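Local coordinates for protein adenylyltransferase thiF (Escherichia coli, PDB 1ZUD) that catalyses the ATP-dependent adenylation of the C-terminal glycine carboxylate of the sulfur carrier protein ThiS, a step in thiamin biosynthesis, at residues Gln30-Leu36 and Thr54-Asp59; Ala119-Asp124 and Thr144-Ala149; Arg132-Asn136 and Gly168-Cys172; Gly156-Thr162 and Ala216-Phe222. One frame throughout, in Å; residues are numbered along the deposited sequence. Where two conformers were deposited one is given.

Contact 1 of 4, residues Gln30-Leu36 and Thr54-Asp59; sequences QVLIIGL and TLVLAD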
loop_
_atom_site.group_PDB
_atom_site.type_symbol
_atom_site.label_atom_id
_atom_site.label_comp_id
_atom_site.label_asym_id
_atom_site.label_seq_id
_atom_site.Cartn_x
_atom_site.Cartn_y
_atom_site.Cartn_z
ATOM N N GLN C 30 13.434 -19.132 -0.506
ATOM C CA GLN C 30 14.498 -18.197 -0.204
ATOM C C GLN C 30 14.284 -16.890 -0.933
ATOM O O GLN C 30 14.079 -16.858 -2.166
ATOM C CB GLN C 30 15.900 -18.802 -0.548
ATOM C CG GLN C 30 17.017 -17.737 -0.243
ATOM C CD GLN C 30 18.433 -18.287 -0.299
ATOM O OE1 GLN C 30 18.691 -19.441 0.090
ATOM N NE2 GLN C 30 19.354 -17.465 -0.761
ATOM N N VAL C 31 14.340 -15.785 -0.199
ATOM C CA VAL C 31 14.120 -14.467 -0.832
ATOM C C VAL C 31 15.308 -13.578 -0.583
ATOM O O VAL C 31 15.861 -13.525 0.547
ATOM C CB VAL C 31 12.828 -13.761 -0.268
ATOM C CG1 VAL C 31 12.745 -12.278 -0.756
ATOM C CG2 VAL C 31 11.569 -14.480 -0.777
ATOM N N LEU C 32 15.759 -12.923 -1.638
ATOM C CA LEU C 32 16.850 -11.971 -1.495
ATOM C C LEU C 32 16.247 -10.559 -1.560
ATOM O O LEU C 32 15.611 -10.174 -2.572
ATOM C CB LEU C 32 17.913 -12.134 -2.614
ATOM C CG LEU C 32 19.005 -11.056 -2.782
ATOM C CD1 LEU C 32 19.988 -10.986 -1.552
ATOM C CD2 LEU C 32 19.752 -11.356 -4.064
ATOM N N ILE C 33 16.465 -9.780 -0.485
ATOM C CA ILE C 33 16.010 -8.385 -0.442
ATOM C C ILE C 33 17.267 -7.501 -0.597
ATOM O O ILE C 33 18.185 -7.497 0.259
ATOM C CB ILE C 33 15.277 -8.039 0.900
ATOM C CG1 ILE C 33 14.042 -8.974 1.068
ATOM C CG2 ILE C 33 14.852 -6.513 0.891
ATOM C CD1 ILE C 33 13.374 -8.929 2.505
ATOM N N ILE C 34 17.341 -6.775 -1.701
ATOM C CA ILE C 34 18.492 -5.902 -1.919
ATOM C C ILE C 34 18.086 -4.458 -1.603
ATOM O O ILE C 34 17.302 -3.872 -2.323
ATOM C CB ILE C 34 18.972 -6.022 -3.358
ATOM C CG1 ILE C 34 19.209 -7.511 -3.671
ATOM C CG2 ILE C 34 20.295 -5.301 -3.518
ATOM C CD1 ILE C 34 19.533 -7.731 -5.166
ATOM N N GLY C 35 18.618 -3.904 -0.505
ATOM C CA GLY C 35 18.243 -2.566 -0.076
ATOM C C GLY C 35 17.405 -2.667 1.189
ATOM O O GLY C 35 16.357 -3.266 1.189
ATOM N N LEU C 36 17.901 -2.136 2.298
ATOM C CA LEU C 36 17.158 -2.199 3.563
ATOM C C LEU C 36 16.734 -0.794 4.007
ATOM O O LEU C 36 17.007 -0.347 5.150
ATOM C CB LEU C 36 18.018 -2.877 4.640
ATOM C CG LEU C 36 18.306 -4.357 4.322
ATOM C CD1 LEU C 36 19.315 -4.994 5.344
ATOM C CD2 LEU C 36 16.959 -5.097 4.306
ATOM N N THR C 54 13.982 -18.589 4.323
ATOM C CA THR C 54 15.292 -17.929 4.324
ATOM C C THR C 54 15.197 -16.534 3.711
ATOM O O THR C 54 14.696 -16.353 2.599
ATOM C CB THR C 54 16.352 -18.720 3.527
ATOM O OG1 THR C 54 16.405 -20.057 4.017
ATOM C CG2 THR C 54 17.749 -18.087 3.702
ATOM N N LEU C 55 15.653 -15.550 4.451
ATOM C CA LEU C 55 15.691 -14.188 3.940
ATOM C C LEU C 55 17.132 -13.743 3.929
ATOM O O LEU C 55 17.833 -13.821 4.955
ATOM C CB LEU C 55 14.929 -13.186 4.826
ATOM C CG LEU C 55 13.443 -13.306 4.968
ATOM C CD1 LEU C 55 12.966 -12.212 5.955
ATOM C CD2 LEU C 55 12.794 -13.128 3.576
ATOM N N VAL C 56 17.577 -13.257 2.782
ATOM C CA VAL C 56 18.924 -12.735 2.680
ATOM C C VAL C 56 18.748 -11.215 2.588
ATOM O O VAL C 56 18.007 -10.716 1.743
ATOM C CB VAL C 56 19.658 -13.393 1.445
ATOM C CG1 VAL C 56 21.131 -12.942 1.384
ATOM C CG2 VAL C 56 19.690 -14.944 1.636
ATOM N N LEU C 57 19.431 -10.480 3.474
ATOM C CA LEU C 57 19.238 -9.040 3.617
ATOM C C LEU C 57 20.545 -8.378 3.282
ATOM O O LEU C 57 21.500 -8.495 4.019
ATOM C CB LEU C 57 18.805 -8.759 5.080
ATOM C CG LEU C 57 17.705 -9.717 5.661
ATOM C CD1 LEU C 57 17.858 -9.944 7.179
ATOM C CD2 LEU C 57 16.320 -9.127 5.378
ATOM N N ALA C 58 20.567 -7.651 2.179
ATOM C CA ALA C 58 21.806 -7.014 1.726
ATOM C C ALA C 58 21.669 -5.487 1.746
ATOM O O ALA C 58 20.693 -4.931 1.206
ATOM C CB ALA C 58 22.123 -7.524 0.265
ATOM N N ASP C 59 22.627 -4.803 2.367
ATOM C CA ASP C 59 22.616 -3.333 2.356
ATOM C C ASP C 59 24.018 -2.891 2.787
ATOM O O ASP C 59 24.645 -3.557 3.602
ATOM C CB ASP C 59 21.550 -2.767 3.323
ATOM C CG ASP C 59 21.275 -1.229 3.119
ATOM O OD1 ASP C 59 20.310 -0.820 2.396
ATOM O OD2 ASP C 59 22.037 -0.413 3.693
#

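Contact 2 of 4, residues Ala119-Asp124 and Thr144-Ala149; sequences ADVVLD and TPLITA. With NA (sodium ion), chain J.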
loop_
_atom_site.group_PDB
_atom_site.type_symbol
_atom_site.label_atom_id
_atom_site.label_comp_id
_atom_site.label_asym_id
_atom_site.label_seq_id
_atom_site.Cartn_x
_atom_site.Cartn_y
_atom_site.Cartn_z
ATOM N N ALA C 119 18.558 -17.365 -4.541
ATOM C CA ALA C 119 17.189 -16.920 -4.188
ATOM C C ALA C 119 16.112 -17.468 -5.136
ATOM O O ALA C 119 16.368 -17.680 -6.336
ATOM C CB ALA C 119 17.109 -15.367 -4.205
ATOM N N ASP C 120 14.918 -17.725 -4.597
ATOM C CA ASP C 120 13.779 -18.120 -5.461
ATOM C C ASP C 120 13.172 -16.875 -6.075
ATOM O O ASP C 120 12.520 -16.898 -7.154
ATOM C CB ASP C 120 12.734 -18.839 -4.644
ATOM C CG ASP C 120 13.249 -20.172 -4.130
ATOM O OD1 ASP C 120 13.625 -21.002 -4.989
ATOM O OD2 ASP C 120 13.302 -20.381 -2.893
ATOM N N VAL C 121 13.338 -15.760 -5.387
ATOM C CA VAL C 121 12.807 -14.488 -5.932
ATOM C C VAL C 121 13.615 -13.354 -5.354
ATOM O O VAL C 121 14.064 -13.427 -4.201
ATOM C CB VAL C 121 11.286 -14.272 -5.591
ATOM C CG1 VAL C 121 11.050 -14.291 -4.086
ATOM C CG2 VAL C 121 10.839 -12.906 -6.124
ATOM N N VAL C 122 13.790 -12.304 -6.139
ATOM C CA VAL C 122 14.592 -11.173 -5.678
ATOM C C VAL C 122 13.715 -9.918 -5.514
ATOM O O VAL C 122 12.857 -9.624 -6.375
ATOM C CB VAL C 122 15.735 -10.887 -6.703
ATOM C CG1 VAL C 122 16.527 -9.566 -6.325
ATOM C CG2 VAL C 122 16.674 -12.087 -6.792
ATOM N N LEU C 123 13.894 -9.199 -4.400
ATOM C CA LEU C 123 13.181 -7.922 -4.246
ATOM C C LEU C 123 14.209 -6.826 -4.421
ATOM O O LEU C 123 15.213 -6.754 -3.666
ATOM C CB LEU C 123 12.523 -7.742 -2.875
ATOM C CG LEU C 123 11.467 -8.645 -2.281
ATOM C CD1 LEU C 123 10.455 -7.839 -1.426
ATOM C CD2 LEU C 123 10.805 -9.409 -3.352
ATOM N N ASP C 124 14.014 -6.016 -5.464
ATOM C CA ASP C 124 14.895 -4.868 -5.722
ATOM C C ASP C 124 14.320 -3.660 -4.936
ATOM O O ASP C 124 13.316 -3.088 -5.306
ATOM C CB ASP C 124 14.955 -4.524 -7.210
ATOM C CG ASP C 124 15.568 -3.139 -7.488
ATOM O OD1 ASP C 124 16.263 -2.550 -6.617
ATOM O OD2 ASP C 124 15.341 -2.624 -8.609
ATOM N N THR C 144 15.561 -15.808 -12.584
ATOM C CA THR C 144 14.986 -15.681 -11.231
ATOM C C THR C 144 14.008 -14.500 -11.262
ATOM O O THR C 144 14.357 -13.432 -11.751
ATOM C CB THR C 144 16.137 -15.408 -10.208
ATOM O OG1 THR C 144 17.045 -16.535 -10.227
ATOM C CG2 THR C 144 15.604 -15.161 -8.773
ATOM N N PRO C 145 12.760 -14.709 -10.793
ATOM C CA PRO C 145 11.739 -13.670 -10.758
ATOM C C PRO C 145 12.257 -12.449 -10.014
ATOM O O PRO C 145 12.977 -12.572 -9.008
ATOM C CB PRO C 145 10.566 -14.330 -10.002
ATOM C CG PRO C 145 10.800 -15.780 -10.112
ATOM C CD PRO C 145 12.276 -16.002 -10.244
ATOM N N LEU C 146 11.868 -11.275 -10.478
ATOM C CA LEU C 146 12.304 -10.026 -9.870
ATOM C C LEU C 146 11.083 -9.119 -9.559
ATOM O O LEU C 146 10.233 -8.847 -10.426
ATOM C CB LEU C 146 13.324 -9.295 -10.812
ATOM C CG LEU C 146 13.738 -7.853 -10.448
ATOM C CD1 LEU C 146 14.446 -7.836 -9.098
ATOM C CD2 LEU C 146 14.658 -7.262 -11.498
ATOM N N ILE C 147 10.972 -8.686 -8.305
ATOM C CA ILE C 147 9.870 -7.797 -7.925
ATOM C C ILE C 147 10.537 -6.494 -7.600
ATOM O O ILE C 147 11.300 -6.383 -6.641
ATOM C CB ILE C 147 9.077 -8.376 -6.703
ATOM C CG1 ILE C 147 8.471 -9.727 -7.102
ATOM C CG2 ILE C 147 7.964 -7.403 -6.283
ATOM C CD1 ILE C 147 7.898 -10.586 -5.937
ATOM N N THR C 148 10.227 -5.468 -8.371
ATOM C CA THR C 148 10.902 -4.210 -8.167
ATOM C C THR C 148 9.970 -3.072 -7.884
ATOM O O THR C 148 8.889 -3.007 -8.441
ATOM C CB THR C 148 11.801 -3.841 -9.453
ATOM O OG1 THR C 148 12.436 -2.567 -9.253
ATOM C CG2 THR C 148 10.921 -3.742 -10.737
ATOM N N ALA C 149 10.404 -2.143 -7.046
ATOM C CA ALA C 149 9.545 -0.985 -6.731
ATOM C C ALA C 149 10.397 0.232 -6.430
ATOM O O ALA C 149 11.567 0.107 -6.182
ATOM C CB ALA C 149 8.623 -1.317 -5.527
HETATM NA NA NA J . 17.759 -17.829 -8.305
HETATM O O HOH W 1 16.219 -19.658 -8.628
HETATM O O HOH W 2 18.891 -18.956 -10.261
#

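Contact 3 of 4, residues Arg132-Asn136 and Gly168-Cys172; sequences RQEIN and GCYRC. With ZN (zinc ion), chain H.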
loop_
_atom_site.group_PDB
_atom_site.type_symbol
_atom_site.label_atom_id
_atom_site.label_comp_id
_atom_site.label_asym_id
_atom_site.label_seq_id
_atom_site.Cartn_x
_atom_site.Cartn_y
_atom_site.Cartn_z
ATOM N N ARG C 132 19.958 -0.998 -10.091
ATOM C CA ARG C 132 18.756 -1.646 -10.539
ATOM C C ARG C 132 19.013 -2.325 -11.885
ATOM O O ARG C 132 18.548 -3.444 -12.101
ATOM C CB ARG C 132 17.594 -0.637 -10.660
ATOM C CG ARG C 132 17.041 -0.099 -9.285
ATOM C CD ARG C 132 16.034 1.034 -9.504
ATOM N NE ARG C 132 15.483 1.570 -8.256
ATOM C CZ ARG C 132 14.539 0.958 -7.532
ATOM N NH1 ARG C 132 14.026 -0.219 -7.910
ATOM N NH2 ARG C 132 14.071 1.534 -6.444
ATOM N N GLN C 133 19.738 -1.678 -12.788
ATOM C CA GLN C 133 19.993 -2.370 -14.068
ATOM C C GLN C 133 20.841 -3.634 -13.854
ATOM O O GLN C 133 20.587 -4.680 -14.490
ATOM C CB GLN C 133 20.707 -1.435 -15.063
ATOM C CG GLN C 133 19.871 -0.246 -15.446
ATOM C CD GLN C 133 18.780 -0.604 -16.449
ATOM O OE1 GLN C 133 18.581 -1.777 -16.773
ATOM N NE2 GLN C 133 18.056 0.414 -16.930
ATOM N N GLU C 134 21.811 -3.573 -12.918
ATOM C CA GLU C 134 22.673 -4.727 -12.676
ATOM C C GLU C 134 21.864 -5.907 -12.116
ATOM O O GLU C 134 22.093 -7.048 -12.472
ATOM C CB GLU C 134 23.868 -4.383 -11.714
ATOM C CG GLU C 134 25.149 -5.187 -12.098
ATOM C CD GLU C 134 26.232 -5.349 -10.996
ATOM O OE1 GLU C 134 26.409 -4.443 -10.156
ATOM O OE2 GLU C 134 26.935 -6.389 -10.997
ATOM N N ILE C 135 20.928 -5.629 -11.203
ATOM C CA ILE C 135 20.102 -6.662 -10.617
ATOM C C ILE C 135 19.188 -7.321 -11.669
ATOM O O ILE C 135 19.023 -8.544 -11.682
ATOM C CB ILE C 135 19.218 -6.061 -9.461
ATOM C CG1 ILE C 135 20.123 -5.665 -8.272
ATOM C CG2 ILE C 135 18.183 -7.078 -8.979
ATOM C CD1 ILE C 135 19.378 -4.643 -7.259
ATOM N N ASN C 136 18.585 -6.487 -12.515
ATOM C CA ASN C 136 17.718 -6.958 -13.557
ATOM C C ASN C 136 18.508 -7.877 -14.512
ATOM O O ASN C 136 18.013 -8.944 -14.912
ATOM C CB ASN C 136 17.156 -5.782 -14.345
ATOM C CG ASN C 136 16.385 -6.229 -15.604
ATOM O OD1 ASN C 136 15.294 -6.760 -15.508
ATOM N ND2 ASN C 136 16.982 -6.019 -16.789
ATOM N N GLY C 168 8.963 -8.671 -21.239
ATOM C CA GLY C 168 10.227 -7.984 -21.168
ATOM C C GLY C 168 10.817 -7.909 -19.756
ATOM O O GLY C 168 10.412 -8.607 -18.839
ATOM N N CYS C 169 11.747 -7.003 -19.572
ATOM C CA CYS C 169 12.430 -6.922 -18.287
ATOM C C CYS C 169 12.536 -5.437 -17.906
ATOM O O CYS C 169 11.909 -4.540 -18.567
ATOM C CB CYS C 169 13.840 -7.597 -18.441
ATOM S SG CYS C 169 14.983 -6.609 -19.401
ATOM N N TYR C 170 13.321 -5.136 -16.880
ATOM C CA TYR C 170 13.381 -3.722 -16.414
ATOM C C TYR C 170 14.024 -2.837 -17.488
ATOM O O TYR C 170 13.640 -1.668 -17.700
ATOM C CB TYR C 170 14.214 -3.623 -15.127
ATOM C CG TYR C 170 14.273 -2.235 -14.486
ATOM C CD1 TYR C 170 13.308 -1.822 -13.562
ATOM C CD2 TYR C 170 15.346 -1.390 -14.740
ATOM C CE1 TYR C 170 13.428 -0.582 -12.884
ATOM C CE2 TYR C 170 15.473 -0.190 -14.093
ATOM C CZ TYR C 170 14.518 0.210 -13.163
ATOM O OH TYR C 170 14.721 1.405 -12.532
ATOM N N ARG C 171 15.003 -3.422 -18.174
ATOM C CA ARG C 171 15.718 -2.727 -19.244
ATOM C C ARG C 171 14.843 -2.524 -20.495
ATOM O O ARG C 171 15.127 -1.626 -21.278
ATOM C CB ARG C 171 17.018 -3.491 -19.589
ATOM C CG ARG C 171 17.754 -3.032 -20.861
ATOM C CD ARG C 171 18.524 -1.758 -20.686
ATOM N NE ARG C 171 19.165 -1.334 -21.939
ATOM C CZ ARG C 171 18.513 -0.946 -23.039
ATOM N NH1 ARG C 171 17.171 -0.915 -23.106
ATOM N NH2 ARG C 171 19.209 -0.547 -24.089
ATOM N N CYS C 172 13.777 -3.290 -20.684
ATOM C CA CYS C 172 12.894 -3.025 -21.857
ATOM C C CYS C 172 12.135 -1.718 -21.651
ATOM O O CYS C 172 11.821 -0.987 -22.596
ATOM C CB CYS C 172 11.833 -4.120 -22.078
ATOM S SG CYS C 172 12.473 -5.757 -22.574
HETATM ZN ZN ZN H . 14.419 -6.636 -21.720
#

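Contact 4 of 4, residues Gly156-Thr162 and Ala216-Phe222; sequences GQLMVLT and AGELRLF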
loop_
_atom_site.group_PDB
_atom_site.type_symbol
_atom_site.label_atom_id
_atom_site.label_comp_id
_atom_site.label_asym_id
_atom_site.label_seq_id
_atom_site.Cartn_x
_atom_site.Cartn_y
_atom_site.Cartn_z
ATOM N N GLY C 156 4.836 6.284 -6.446
ATOM C CA GLY C 156 5.427 4.949 -6.366
ATOM C C GLY C 156 5.259 4.198 -7.682
ATOM O O GLY C 156 4.321 4.508 -8.416
ATOM N N GLN C 157 6.173 3.261 -7.969
ATOM C CA GLN C 157 6.144 2.418 -9.164
ATOM C C GLN C 157 6.445 1.005 -8.726
ATOM O O GLN C 157 7.315 0.800 -7.903
ATOM C CB GLN C 157 7.213 2.883 -10.193
ATOM C CG GLN C 157 7.013 4.367 -10.581
ATOM C CD GLN C 157 8.007 4.902 -11.659
ATOM O OE1 GLN C 157 9.085 4.353 -11.836
ATOM N NE2 GLN C 157 7.635 5.998 -12.330
ATOM N N LEU C 158 5.743 0.019 -9.290
ATOM C CA LEU C 158 5.988 -1.371 -8.931
ATOM C C LEU C 158 5.768 -2.300 -10.182
ATOM O O LEU C 158 4.864 -2.052 -10.971
ATOM C CB LEU C 158 4.991 -1.762 -7.834
ATOM C CG LEU C 158 4.777 -3.240 -7.547
ATOM C CD1 LEU C 158 6.010 -3.771 -6.865
ATOM C CD2 LEU C 158 3.535 -3.417 -6.635
ATOM N N MET C 159 6.591 -3.340 -10.334
ATOM C CA MET C 159 6.408 -4.317 -11.421
ATOM C C MET C 159 6.900 -5.656 -10.947
ATOM O O MET C 159 7.939 -5.731 -10.244
ATOM C CB MET C 159 7.281 -4.029 -12.654
ATOM C CG MET C 159 7.498 -2.655 -13.042
ATOM S SD MET C 159 8.671 -2.788 -14.433
ATOM C CE MET C 159 9.984 -1.913 -13.741
ATOM N N VAL C 160 6.210 -6.715 -11.373
ATOM C CA VAL C 160 6.627 -8.107 -11.091
ATOM C C VAL C 160 7.122 -8.696 -12.442
ATOM O O VAL C 160 6.332 -8.801 -13.413
ATOM C CB VAL C 160 5.478 -8.972 -10.585
ATOM C CG1 VAL C 160 6.024 -10.383 -10.329
ATOM C CG2 VAL C 160 4.875 -8.366 -9.254
ATOM N N LEU C 161 8.405 -9.037 -12.529
ATOM C CA LEU C 161 8.959 -9.546 -13.801
ATOM C C LEU C 161 9.374 -10.979 -13.584
ATOM O O LEU C 161 10.192 -11.310 -12.688
ATOM C CB LEU C 161 10.162 -8.720 -14.226
ATOM C CG LEU C 161 10.022 -7.230 -14.174
ATOM C CD1 LEU C 161 11.418 -6.585 -14.200
ATOM C CD2 LEU C 161 9.181 -6.794 -15.318
ATOM N N THR C 162 8.771 -11.868 -14.357
ATOM C CA THR C 162 9.088 -13.294 -14.177
ATOM C C THR C 162 9.475 -13.968 -15.492
ATOM O O THR C 162 9.071 -13.506 -16.546
ATOM C CB THR C 162 7.860 -14.085 -13.640
ATOM O OG1 THR C 162 6.790 -14.007 -14.602
ATOM C CG2 THR C 162 7.351 -13.468 -12.320
ATOM N N ALA C 216 1.331 -10.509 -13.613
ATOM C CA ALA C 216 2.732 -10.120 -13.603
ATOM C C ALA C 216 2.935 -9.386 -14.938
ATOM O O ALA C 216 2.056 -9.440 -15.824
ATOM C CB ALA C 216 3.645 -11.386 -13.485
ATOM N N GLY C 217 4.042 -8.660 -15.095
ATOM C CA GLY C 217 4.280 -7.960 -16.361
ATOM C C GLY C 217 3.365 -6.769 -16.563
ATOM O O GLY C 217 2.943 -6.418 -17.673
ATOM N N GLU C 218 3.102 -6.118 -15.441
ATOM C CA GLU C 218 2.223 -4.980 -15.356
ATOM C C GLU C 218 2.957 -3.884 -14.557
ATOM O O GLU C 218 3.476 -4.183 -13.499
ATOM C CB GLU C 218 1.044 -5.509 -14.569
ATOM C CG GLU C 218 -0.217 -4.782 -14.526
ATOM C CD GLU C 218 -1.260 -5.653 -13.800
ATOM O OE1 GLU C 218 -1.009 -6.043 -12.620
ATOM O OE2 GLU C 218 -2.313 -5.949 -14.415
ATOM N N LEU C 219 3.002 -2.639 -15.039
ATOM C CA LEU C 219 3.635 -1.586 -14.278
ATOM C C LEU C 219 2.488 -0.911 -13.474
ATOM O O LEU C 219 1.476 -0.523 -14.050
ATOM C CB LEU C 219 4.324 -0.563 -15.206
ATOM C CG LEU C 219 4.835 0.699 -14.509
ATOM C CD1 LEU C 219 5.978 0.293 -13.553
ATOM C CD2 LEU C 219 5.306 1.740 -15.544
ATOM N N ARG C 220 2.621 -0.879 -12.137
ATOM C CA ARG C 220 1.603 -0.277 -11.284
ATOM C C ARG C 220 2.141 1.061 -10.761
ATOM O O ARG C 220 3.219 1.130 -10.200
ATOM C CB ARG C 220 1.263 -1.273 -10.181
ATOM C CG ARG C 220 0.519 -2.475 -10.771
ATOM C CD ARG C 220 0.681 -3.753 -9.954
ATOM N NE ARG C 220 0.165 -3.586 -8.583
ATOM C CZ ARG C 220 0.291 -4.497 -7.617
ATOM N NH1 ARG C 220 0.907 -5.667 -7.853
ATOM N NH2 ARG C 220 -0.161 -4.225 -6.395
ATOM N N LEU C 221 1.406 2.131 -10.992
ATOM C CA LEU C 221 1.855 3.470 -10.607
ATOM C C LEU C 221 0.899 4.031 -9.552
ATOM O O LEU C 221 -0.324 3.942 -9.668
ATOM C CB LEU C 221 1.891 4.415 -11.829
ATOM C CG LEU C 221 2.667 3.868 -13.070
ATOM C CD1 LEU C 221 2.491 4.849 -14.268
ATOM C CD2 LEU C 221 4.150 3.718 -12.787
ATOM N N PHE C 222 1.480 4.602 -8.518
ATOM C CA PHE C 222 0.664 5.139 -7.425
ATOM C C PHE C 222 0.904 6.646 -7.280
ATOM O O PHE C 222 2.043 7.086 -7.243
ATOM C CB PHE C 222 1.050 4.395 -6.112
ATOM C CG PHE C 222 0.306 4.897 -4.870
ATOM C CD1 PHE C 222 -1.071 5.046 -4.886
ATOM C CD2 PHE C 222 1.001 5.180 -3.706
ATOM C CE1 PHE C 222 -1.792 5.479 -3.759
ATOM C CE2 PHE C 222 0.303 5.618 -2.532
ATOM C CZ PHE C 222 -1.082 5.764 -2.563
HETATM O O HOH W 3 3.552 -6.551 -12.554
#

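Contact 1 of 4, residues Gln30-Leu36 and Thr54-Asp59
Leucine, isoleucine and valine side chains line both faces of this parallel strand pair. On one face Leu32 CD1 rests 3.7 Å from Val56 CG1; helix 109-118 packs over Leu32 and Ile34 here. On the other, Val31 CB lies 3.9 Å from Leu55 CD2 and Ile33 CD1 4.1 Å from Leu57 CD2, and helix 40-50 packs on Ile33, Leu55 and Leu57. That helix is the crossover of the beta-alpha-beta unit whose two strands are 30-34 and 54-58, the opening unit of the Rossmann-type nucleotide fold. Between the two layers the backbones run at 16° in parallel register: Val31 N to Thr54 O (2.9 Å), Val56 N to Val31 O (2.8 Å), Ile33 N to Val56 O (2.9 Å) and Ala58 N to Ile33 O (3.1 Å) are hydrogen bonds. The Ile34-Ala58 bridge is closed by Gly35 N to Ala58 O at 2.9 Å. Gly35, at phi 109°, has a backbone that calls for glycine and fits the first position of a GxGxxG-like turn. At the polar edge Asp59, an ATP-binding residue, turns its carboxylate back across the strand ends, and OD1 accepts a 2.7 Å hydrogen bond from Leu36 N, while OD2 is held by Asp61 N.

Contact 2 of 4, residues Ala119-Asp124 and Thr144-Ala149
A sodium site marks the start of this strand pair. Ala119 O and Thr144 OG1 each bind the ion at 2.4 Å, two waters join them, and the carbonyl oxygens of Val116 and Ala117 at the end of helix 109-118 complete the shell, so the metal ties that helix end to the residue leading into strand 146-152. Close by, Thr144 CG2 packs 3.8 Å from Val122 CG2. Strands 121-124 and 146-149 then run parallel, 12° apart, as the outer members of a beta-alpha-beta crossover through helix 129-141, in the middle of the Rossmann-like sheet. Pro145 lacks an amide hydrogen but offers its carbonyl: Val122 N to Pro145 O is 3.0 Å. Ile147 N to Val122 O (2.9 Å) and Asp124 N to Ile147 O (3.0 Å) continue the ladder. Val121 CG2 meets Ile147 CD1 at 3.8 Å and Leu123 CD2 meets Ile147 CB at 3.9 Å, on the face packed by helix 191-210; Val122 CG1 and Leu146 CD1, 3.9 Å apart, lie on the face toward helix 129-141. At the C-terminal end Asp124 OD2 stands 3.0 Å from Thr148 OG1 and forms a salt bridge with Arg132, while Asp124 OD1 is hydrogen-bonded to Thr126.

Contact 3 of 4, residues Arg132-Asn136 and Gly168-Cys172
Asn136 adopts the t rotamer (chi1 172°), which carries its amide off helix 129-141 to the start of the short helix at Tyr170. OD1 accepts from Tyr170 N at 2.9 Å, and ND2 donates to Cys169 SG at 3.3 Å. Cys169, a p rotamer at the N-cap position, and Cys172, an m rotamer, bind the zinc at SG distances of 2.4 and 2.3 Å; they form the CxxC half of a four-cysteine site that Cys240 and Cys243 complete. Cys169 N also donates to Cys172 SG (3.3 Å). Tyr170 is t, so its ring lies along helix 129-141: Gln133 OE1, whose NE2 is hydrogen-bonded to Asp176 O, sits at the ring edge, 3.8 Å from Tyr170 CD2, and Tyr170 OH is 3.3 Å from Arg132 CD. Arg132 is t at chi2 and chi3, then turns at chi4 (-77°); NH1 forms a salt bridge with Asp124, NH2 a hydrogen bond to Ala149 O and NE one to Ala64 O of the ThiS chain; Tyr170 packs on Val62 of ThiS.

Contact 4 of 4, residues Gly156-Thr162 and Ala216-Phe222
Leu158 lays its CD2 over one face of the Arg220 guanidinium, 3.6 Å from CZ, and the charge itself is answered by a salt bridge from NH1 to Glu204. Beneath this overlap the backbones form an antiparallel ladder. Gly156 N to Phe222 O (3.0 Å) and Phe222 N to Gly156 O (2.8 Å) close one hydrogen-bonded pair; Leu158 N to Arg220 O (2.9 Å) and Arg220 N to Leu158 O (2.8 Å) close the next. Further along, the strands separate enough to admit a water, which accepts from Val160 N at 2.9 Å and donates to Glu218 O at 2.6 Å. Direct bonding resumes just before strand 218-223, where Gly217 N reaches Val160 O at 2.8 Å. On the opposite face from Leu158, Met159 CG touches Leu219 CD1 at 3.4 Å and Gln157 CG touches Leu221 CD2 at 3.7 Å. ThiS docks on this face: Gln157 NE2 hydrogen-bonds to Gln61 O and OE1 to Ile63 N of the ThiS chain, and Phe60 of ThiS packs on Leu219 and Leu221. Strand 155-161 is flanked by strand 146-152, strand 218-223 by strand 228-233, and helix 191-210 packs against Leu158 and Val160, with the second ThiF subunit touching Arg220 and Phe222.

Contacts 1, 2 and 4 are successive parts of one mixed sheet, ordered 54-58, 30-34, 121-124, 146-152, 155-161, 218-223. Contact 1 closes before contact 2 opens, yet strands 30-34 and 121-124 are neighbours, so the two parallel crossovers abut with centres about 10 Å apart. Contact 4 follows contact 2 in the chain, their centres about 12 Å apart, where the sheet turns antiparallel; its centre is about 19 Å from that of contact 1. Contact 3 interleaves along the chain with both contact 2 and contact 4, setting the zinc site beside helix 129-141. The ATP-binding half thus adjoins the strands that receive ThiS, with Arg132 bridging contact 2 to the bound carrier's tail.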